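Hpr(Ser) kinase (Coxiella burnetii, PDB 3TQF) probably acts as an ATP-binding HPr(Ser) kinase/phosphatase, phosphorylating a serine of the carrier protein HPr and removing that phosphate again. Local coordinates at residues Leu20-Ala25 and Ser98-Lys103; Lys106-Asp111 and Lys130-Ile135. All coordinates share one frame; numbering follows the deposited sequence.

Interaction 1. Residues Leu20-Ala25 and Ser98-Lys103; sequences LITGEA and SISLVK
Glu-24 OE2 is gripped by two partners: it takes a hydrogen bond of 2.7 Å from a water that ties it to Lys-103, and it forms a salt bridge with Lys-106 NZ. That water accepts in turn from Lys-103 N at 2.9 Å, so the carboxylate is linked to the backbone where the strand ends. The other oxygen, Glu-24 OE1, meets Lys-103 NZ in a weaker salt bridge of 3.4 Å, the two side chains crossing at about a right angle. A chi4 of 75° turns Lys-103 NZ out of line with the chain before it, and NZ ends nearest Glu-24 OE1.

Back along the strands from this polar end, the two run parallel, with Leu-20 beside Ser-98 and Thr-22 beside Ser-100. Ile-99 N donates to Leu-20 O at 2.8 Å, almost in line with the carbonyl. Thr-22 N then donates to Ile-99 O, and Leu-101 N closes the ladder on Thr-22 O, tilted 32° out of the carbonyl plane. On one face of the sheet Ile-21 CG2 packs on Leu-101 CD1 at 3.9 Å, while Ile-21 CD1 lies against Ile-99 CB, the two isoleucines side by side and pointing the same way. Helix 141-165 covers Ile-99 and Leu-101 here. On the other face Thr-22 CG2 rests 3.5 Å from Ser-100 OG.

Gly-23 starts what looks like a Walker A P-loop, and its O accepts a hydrogen bond from Lys-29 NZ. With two lysines near it the Glu-24 carboxylate is probably ionised, and its bonds tie the loop's start to Lys-103 and Lys-106.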
ATOM      1  N   LEU A  20       7.554  -3.952 -19.564  1.00 33.42           N
ATOM      2  CA  LEU A  20       6.724  -2.932 -20.205  1.00 33.80           C
ATOM      3  C   LEU A  20       5.323  -2.951 -19.595  1.00 33.29           C
ATOM      4  O   LEU A  20       4.701  -4.004 -19.537  1.00 33.57           O
ATOM      5  CB  LEU A  20       6.609  -3.218 -21.706  1.00 35.21           C
ATOM      6  CG  LEU A  20       7.891  -3.237 -22.544  1.00 36.06           C
ATOM      7  CD1 LEU A  20       7.609  -3.764 -23.937  1.00 36.94           C
ATOM      8  CD2 LEU A  20       8.495  -1.853 -22.620  1.00 36.23           C
ATOM      9  N   ILE A  21       4.827  -1.798 -19.150  1.00 33.12           N
ATOM     10  CA  ILE A  21       3.470  -1.700 -18.585  1.00 32.89           C
ATOM     11  C   ILE A  21       2.541  -0.883 -19.483  1.00 34.01           C
ATOM     12  O   ILE A  21       2.859   0.241 -19.863  1.00 34.26           O
ATOM     13  CB  ILE A  21       3.454  -1.046 -17.204  1.00 32.08           C
ATOM     14  CG1 ILE A  21       4.436  -1.734 -16.252  1.00 31.54           C
ATOM     15  CG2 ILE A  21       2.060  -1.116 -16.629  1.00 32.17           C
ATOM     16  CD1 ILE A  21       3.888  -2.972 -15.622  1.00 31.89           C
ATOM     17  N   THR A  22       1.377  -1.459 -19.776  1.00 34.88           N
ATOM     18  CA  THR A  22       0.407  -0.906 -20.715  1.00 36.49           C
ATOM     19  C   THR A  22      -0.993  -0.941 -20.100  1.00 37.04           C
ATOM     20  O   THR A  22      -1.241  -1.682 -19.150  1.00 36.33           O
ATOM     21  CB  THR A  22       0.450  -1.713 -22.044  1.00 37.82           C
ATOM     22  OG1 THR A  22       1.151  -0.956 -23.038  1.00 38.90           O
ATOM     23  CG2 THR A  22      -0.943  -2.043 -22.566  1.00 39.81           C
ATOM     24  N   GLY A  23      -1.901  -0.132 -20.635  1.00 38.63           N
ATOM     25  CA  GLY A  23      -3.288  -0.122 -20.173  1.00 39.76           C
ATOM     26  C   GLY A  23      -4.041   1.118 -20.610  1.00 41.60           C
ATOM     27  O   GLY A  23      -3.463   2.027 -21.210  1.00 41.83           O
ATOM     28  N   GLU A  24      -5.334   1.160 -20.297  1.00 43.28           N
ATOM     29  CA  GLU A  24      -6.169   2.323 -20.604  1.00 45.45           C
ATOM     30  C   GLU A  24      -5.672   3.554 -19.868  1.00 44.67           C
ATOM     31  O   GLU A  24      -4.854   3.455 -18.946  1.00 42.78           O
ATOM     32  CB  GLU A  24      -7.627   2.072 -20.215  1.00 47.45           C
ATOM     33  CG  GLU A  24      -8.321   1.006 -21.038  1.00 49.85           C
ATOM     34  CD  GLU A  24      -9.767   0.795 -20.626  1.00 53.24           C
ATOM     35  OE1 GLU A  24     -10.449   1.793 -20.303  1.00 55.24           O
ATOM     36  OE2 GLU A  24     -10.227  -0.370 -20.631  1.00 54.77           O
ATOM     37  N   ALA A  25      -6.176   4.715 -20.276  1.00 46.61           N
ATOM     38  CA  ALA A  25      -5.799   5.978 -19.646  1.00 46.37           C
ATOM     39  C   ALA A  25      -6.427   6.103 -18.257  1.00 46.31           C
ATOM     40  O   ALA A  25      -7.534   5.615 -18.015  1.00 47.42           O
ATOM     41  CB  ALA A  25      -6.206   7.151 -20.519  1.00 48.70           C
ATOM     42  N   SER A  98       6.073  -8.077 -21.026  1.00 34.00           N
ATOM     43  CA  SER A  98       5.104  -7.031 -21.298  1.00 33.96           C
ATOM     44  C   SER A  98       3.841  -7.333 -20.505  1.00 33.53           C
ATOM     45  O   SER A  98       3.195  -8.340 -20.749  1.00 34.77           O
ATOM     46  CB  SER A  98       4.795  -6.998 -22.791  1.00 35.66           C
ATOM     47  OG  SER A  98       3.601  -6.284 -23.060  1.00 36.64           O
ATOM     48  N   ILE A  99       3.502  -6.479 -19.549  1.00 32.36           N
ATOM     49  CA  ILE A  99       2.273  -6.645 -18.777  1.00 32.21           C
ATOM     50  C   ILE A  99       1.233  -5.645 -19.254  1.00 32.95           C
ATOM     51  O   ILE A  99       1.507  -4.455 -19.372  1.00 32.41           O
ATOM     52  CB  ILE A  99       2.501  -6.457 -17.267  1.00 31.07           C
ATOM     53  CG1 ILE A  99       3.489  -7.497 -16.739  1.00 30.41           C
ATOM     54  CG2 ILE A  99       1.184  -6.569 -16.511  1.00 31.10           C
ATOM     55  CD1 ILE A  99       3.911  -7.251 -15.316  1.00 29.59           C
ATOM     56  N   SER A 100       0.036  -6.149 -19.526  1.00 34.51           N
ATOM     57  CA  SER A 100      -1.075  -5.341 -20.000  1.00 35.79           C
ATOM     58  C   SER A 100      -2.156  -5.332 -18.926  1.00 36.08           C
ATOM     59  O   SER A 100      -2.807  -6.349 -18.698  1.00 36.92           O
ATOM     60  CB  SER A 100      -1.615  -5.923 -21.304  1.00 37.70           C
ATOM     61  OG  SER A 100      -2.605  -5.085 -21.861  1.00 39.54           O
ATOM     62  N   LEU A 101      -2.326  -4.187 -18.263  1.00 35.67           N
ATOM     63  CA  LEU A 101      -3.292  -4.046 -17.174  1.00 36.05           C
ATOM     64  C   LEU A 101      -4.684  -3.908 -17.750  1.00 38.58           C
ATOM     65  O   LEU A 101      -4.949  -2.979 -18.501  1.00 39.53           O
ATOM     66  CB  LEU A 101      -2.974  -2.816 -16.325  1.00 35.01           C
ATOM     67  CG  LEU A 101      -1.615  -2.773 -15.619  1.00 32.71           C
ATOM     68  CD1 LEU A 101      -1.431  -1.425 -14.958  1.00 31.39           C
ATOM     69  CD2 LEU A 101      -1.483  -3.897 -14.603  1.00 31.72           C
ATOM     70  N   VAL A 102      -5.569  -4.833 -17.386  1.00 40.33           N
ATOM     71  CA  VAL A 102      -6.905  -4.920 -17.965  1.00 43.31           C
ATOM     72  C   VAL A 102      -7.964  -4.790 -16.883  1.00 44.91           C
ATOM     73  O   VAL A 102      -7.768  -5.259 -15.765  1.00 44.24           O
ATOM     74  CB  VAL A 102      -7.102  -6.270 -18.678  1.00 44.66           C
ATOM     75  CG1 VAL A 102      -8.516  -6.393 -19.234  1.00 47.62           C
ATOM     76  CG2 VAL A 102      -6.073  -6.434 -19.784  1.00 43.95           C
ATOM     77  N   LYS A 103      -9.083  -4.154 -17.220  1.00 47.63           N
ATOM     78  CA  LYS A 103     -10.208  -4.035 -16.301  1.00 49.76           C
ATOM     79  C   LYS A 103     -10.846  -5.415 -16.187  1.00 51.84           C
ATOM     80  O   LYS A 103     -11.065  -6.075 -17.204  1.00 53.44           O
ATOM     81  CB  LYS A 103     -11.245  -3.031 -16.813  1.00 52.27           C
ATOM     82  CG  LYS A 103     -10.710  -1.623 -17.114  1.00 51.72           C
ATOM     83  CD  LYS A 103     -10.857  -0.665 -15.942  1.00 51.93           C
ATOM     84  CE  LYS A 103     -10.605   0.776 -16.383  1.00 52.12           C
ATOM     85  NZ  LYS A 103     -11.742   1.343 -17.166  1.00 55.09           N
TER
HETATM   86  O   HOH W   1      -9.162  -2.685 -19.769  1.00 36.39           O

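Interaction 2. Residues Lys106-Asp111 and Lys130-Ile135; sequences KMPLLD and KILFPI
Met-107, a selenomethionine here, and Pro-108 lie over Leu-132 and Pro-134 at the end of strand 126-134, a strand of the mixed sheet of the HPr kinase C-terminal domain. The loop that carries them follows strand 92-102 and leads to strand 117-123. Strand 126-134 then returns between those two, parallel to the first and antiparallel to the second, so the loop folds back across its end.

No hydrogen bond joins the two segments; the contact is apolar. Met-107 provides most of it. Its CG stands anti to the backbone N (chi1 -169°), and a bend at chi2 (83°) swings SE round toward the strand. SE lies 4.1 Å from Leu-132 CB and also 4.1 Å from Pro-134 CD, so the selenium touches both side chains. The terminal CE is modelled too near the strand backbone for its exact position to be trusted. Val-102 of strand 92-102 also packs on Met-107.

Within the strand Pro-134 CD also lies over one face of Phe-133, 3.7 Å above the ring plane and displaced toward the rim. The CB of Phe-133 points away from the loop, and its side chain touches Leu-141 and Leu-144 of helix 141-165. Both Phe-133 and Pro-134 pack on Gly-74 of the second subunit.

Pro-108, which also touches Arg-119, meets the end of the Leu-132 side chain. Its ring crosses that side chain at about a right angle, with Pro-108 CG and CD each 3.8 Å from Leu-132 CD1.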
ATOM      1  N   LYS A 106     -13.420  -6.669 -18.731  1.00 62.13           N
ATOM      2  CA  LYS A 106     -12.959  -6.849 -20.111  1.00 62.45           C
ATOM      3  C   LYS A 106     -11.942  -7.984 -20.237  1.00 60.68           C
ATOM      4  O   LYS A 106     -11.419  -8.249 -21.321  1.00 60.72           O
ATOM      5  CB  LYS A 106     -12.352  -5.540 -20.627  1.00 60.96           C
ATOM      6  CG  LYS A 106     -13.344  -4.371 -20.649  1.00 63.44           C
ATOM      7  CD  LYS A 106     -12.645  -3.011 -20.634  1.00 61.49           C
ATOM      8  CE  LYS A 106     -13.618  -1.895 -20.279  1.00 63.42           C
ATOM      9  NZ  LYS A 106     -12.961  -0.560 -20.299  1.00 62.02           N
HETATM   10  N   MSE A 107     -11.677  -8.658 -19.122  1.00 59.44           N
HETATM   11  CA  MSE A 107     -10.696  -9.730 -19.064  1.00 57.87           C
HETATM   12  C   MSE A 107     -11.243 -10.990 -19.739  1.00 61.01           C
HETATM   13  O   MSE A 107     -12.354 -11.412 -19.429  1.00 63.95           O
HETATM   14  CB  MSE A 107     -10.375 -10.026 -17.601  1.00 56.10           C
HETATM   15  CG  MSE A 107      -9.190 -10.926 -17.390  1.00 53.89           C
HETATM   16 SE   MSE A 107      -7.480 -10.001 -17.446  1.00 47.85          SE
HETATM   17  CE  MSE A 107      -6.411 -11.597 -17.131  1.00 47.49           C
ATOM     18  N   PRO A 108     -10.466 -11.602 -20.657  1.00 61.02           N
ATOM     19  CA  PRO A 108     -10.924 -12.837 -21.313  1.00 64.22           C
ATOM     20  C   PRO A 108     -11.034 -14.027 -20.360  1.00 65.10           C
ATOM     21  O   PRO A 108     -10.526 -13.977 -19.240  1.00 62.83           O
ATOM     22  CB  PRO A 108      -9.842 -13.119 -22.366  1.00 63.19           C
ATOM     23  CG  PRO A 108      -9.022 -11.887 -22.460  1.00 60.26           C
ATOM     24  CD  PRO A 108      -9.143 -11.179 -21.154  1.00 58.35           C
ATOM     25  N   LEU A 109     -11.685 -15.093 -20.818  1.00 68.87           N
ATOM     26  CA  LEU A 109     -11.843 -16.297 -20.009  1.00 70.42           C
ATOM     27  C   LEU A 109     -10.486 -16.921 -19.699  1.00 68.01           C
ATOM     28  O   LEU A 109      -9.549 -16.830 -20.495  1.00 66.41           O
ATOM     29  CB  LEU A 109     -12.754 -17.316 -20.704  1.00 75.00           C
ATOM     30  CG  LEU A 109     -14.212 -16.885 -20.916  1.00 78.71           C
ATOM     31  CD1 LEU A 109     -15.029 -18.017 -21.540  1.00 83.54           C
ATOM     32  CD2 LEU A 109     -14.853 -16.416 -19.610  1.00 78.47           C
ATOM     33  N   LEU A 110     -10.399 -17.549 -18.530  1.00 68.23           N
ATOM     34  CA  LEU A 110      -9.144 -18.087 -18.014  1.00 66.14           C
ATOM     35  C   LEU A 110      -9.119 -19.598 -18.238  1.00 68.76           C
ATOM     36  O   LEU A 110     -10.017 -20.314 -17.783  1.00 71.69           O
ATOM     37  CB  LEU A 110      -9.013 -17.761 -16.522  1.00 64.58           C
ATOM     38  CG  LEU A 110      -7.664 -17.215 -16.055  1.00 61.34           C
ATOM     39  CD1 LEU A 110      -7.723 -16.918 -14.558  1.00 60.78           C
ATOM     40  CD2 LEU A 110      -6.521 -18.179 -16.389  1.00 61.19           C
ATOM     41  N   ASP A 111      -8.100 -20.077 -18.948  1.00 67.93           N
ATOM     42  CA  ASP A 111      -7.987 -21.501 -19.276  1.00 70.48           C
ATOM     43  C   ASP A 111      -7.484 -22.280 -18.067  1.00 69.58           C
ATOM     44  O   ASP A 111      -8.041 -23.319 -17.705  1.00 72.59           O
ATOM     45  CB  ASP A 111      -7.027 -21.708 -20.455  1.00 70.22           C
ATOM     46  CG  ASP A 111      -7.493 -21.007 -21.726  1.00 71.86           C
ATOM     47  OD1 ASP A 111      -8.504 -21.451 -22.320  1.00 75.68           O
ATOM     48  OD2 ASP A 111      -6.836 -20.019 -22.132  1.00 70.24           O
ATOM     49  N   LYS A 130       3.686 -11.923 -22.790  1.00 38.34           N
ATOM     50  CA  LYS A 130       2.728 -10.890 -22.421  1.00 37.70           C
ATOM     51  C   LYS A 130       1.707 -11.457 -21.452  1.00 37.71           C
ATOM     52  O   LYS A 130       1.131 -12.507 -21.708  1.00 39.24           O
ATOM     53  CB  LYS A 130       2.015 -10.372 -23.669  1.00 39.36           C
ATOM     54  CG  LYS A 130       1.203  -9.113 -23.462  1.00 39.25           C
ATOM     55  CD  LYS A 130       0.146  -8.974 -24.546  1.00 42.49           C
ATOM     56  CE  LYS A 130      -0.312  -7.533 -24.723  1.00 43.40           C
ATOM     57  NZ  LYS A 130      -0.807  -7.278 -26.112  1.00 46.80           N
ATOM     58  N   ILE A 131       1.486 -10.760 -20.343  1.00 36.36           N
ATOM     59  CA  ILE A 131       0.495 -11.177 -19.362  1.00 36.74           C
ATOM     60  C   ILE A 131      -0.644 -10.178 -19.359  1.00 37.08           C
ATOM     61  O   ILE A 131      -0.414  -8.980 -19.383  1.00 36.07           O
ATOM     62  CB  ILE A 131       1.101 -11.261 -17.945  1.00 35.40           C
ATOM     63  CG1 ILE A 131       2.258 -12.267 -17.920  1.00 35.40           C
ATOM     64  CG2 ILE A 131       0.031 -11.651 -16.927  1.00 35.74           C
ATOM     65  CD1 ILE A 131       2.905 -12.427 -16.568  1.00 34.27           C
ATOM     66  N   LEU A 132      -1.871 -10.680 -19.357  1.00 39.10           N
ATOM     67  CA  LEU A 132      -3.049  -9.848 -19.141  1.00 39.97           C
ATOM     68  C   LEU A 132      -3.367  -9.894 -17.655  1.00 39.54           C
ATOM     69  O   LEU A 132      -3.728 -10.944 -17.137  1.00 40.48           O
ATOM     70  CB  LEU A 132      -4.246 -10.366 -19.952  1.00 42.69           C
ATOM     71  CG  LEU A 132      -4.107 -10.465 -21.477  1.00 43.98           C
ATOM     72  CD1 LEU A 132      -5.449 -10.800 -22.089  1.00 47.15           C
ATOM     73  CD2 LEU A 132      -3.566  -9.194 -22.098  1.00 42.99           C
ATOM     74  N   PHE A 133      -3.216  -8.769 -16.964  1.00 38.68           N
ATOM     75  CA  PHE A 133      -3.429  -8.730 -15.521  1.00 38.50           C
ATOM     76  C   PHE A 133      -4.657  -7.916 -15.139  1.00 39.91           C
ATOM     77  O   PHE A 133      -4.748  -6.746 -15.490  1.00 39.42           O
ATOM     78  CB  PHE A 133      -2.206  -8.166 -14.802  1.00 36.43           C
ATOM     79  CG  PHE A 133      -2.235  -8.400 -13.321  1.00 36.22           C
ATOM     80  CD1 PHE A 133      -2.662  -7.411 -12.456  1.00 35.67           C
ATOM     81  CD2 PHE A 133      -1.878  -9.630 -12.800  1.00 36.60           C
ATOM     82  CE1 PHE A 133      -2.706  -7.634 -11.101  1.00 36.03           C
ATOM     83  CE2 PHE A 133      -1.923  -9.861 -11.442  1.00 36.89           C
ATOM     84  CZ  PHE A 133      -2.338  -8.861 -10.591  1.00 36.78           C
ATOM     85  N   PRO A 134      -5.599  -8.532 -14.397  1.00 42.15           N
ATOM     86  CA  PRO A 134      -6.802  -7.835 -13.965  1.00 44.03           C
ATOM     87  C   PRO A 134      -6.506  -6.823 -12.870  1.00 43.41           C
ATOM     88  O   PRO A 134      -5.845  -7.155 -11.890  1.00 42.46           O
ATOM     89  CB  PRO A 134      -7.676  -8.958 -13.421  1.00 46.13           C
ATOM     90  CG  PRO A 134      -6.724  -9.968 -12.947  1.00 44.95           C
ATOM     91  CD  PRO A 134      -5.550  -9.906 -13.867  1.00 42.84           C
ATOM     92  N   ILE A 135      -7.002  -5.601 -13.040  1.00 44.56           N
ATOM     93  CA  ILE A 135      -6.730  -4.522 -12.102  1.00 44.33           C
ATOM     94  C   ILE A 135      -7.928  -4.265 -11.191  1.00 46.76           C
ATOM     95  O   ILE A 135      -8.962  -3.776 -11.637  1.00 48.99           O
ATOM     96  CB  ILE A 135      -6.327  -3.222 -12.843  1.00 43.62           C
ATOM     97  CG1 ILE A 135      -5.962  -2.119 -11.846  1.00 43.22           C
ATOM     98  CG2 ILE A 135      -7.440  -2.747 -13.771  1.00 45.60           C
ATOM     99  CD1 ILE A 135      -5.037  -1.048 -12.436  1.00 42.09           C
TER

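In the fold
Interactions 1 and 2 share one sheet, their centres about 10 Å apart, because strand 92-102 of interaction 1 lies beside strand 126-134 of interaction 2. A probable hydrogen bond of 2.8 Å from Val-102 N to Phe-133 O joins them through the backbone. A second link is ionic: Lys-106 NZ, from the loop of interaction 2, pairs with Glu-24 OE2 at 2.8 Å. Val-102 CG1 also packs 3.9 Å from Met-107 N. The probable P-loop begins at Gly-23, near the end of strand 17-23 in interaction 1, and loop 106-111 is tied to it through Glu-24, near the likely nucleotide site.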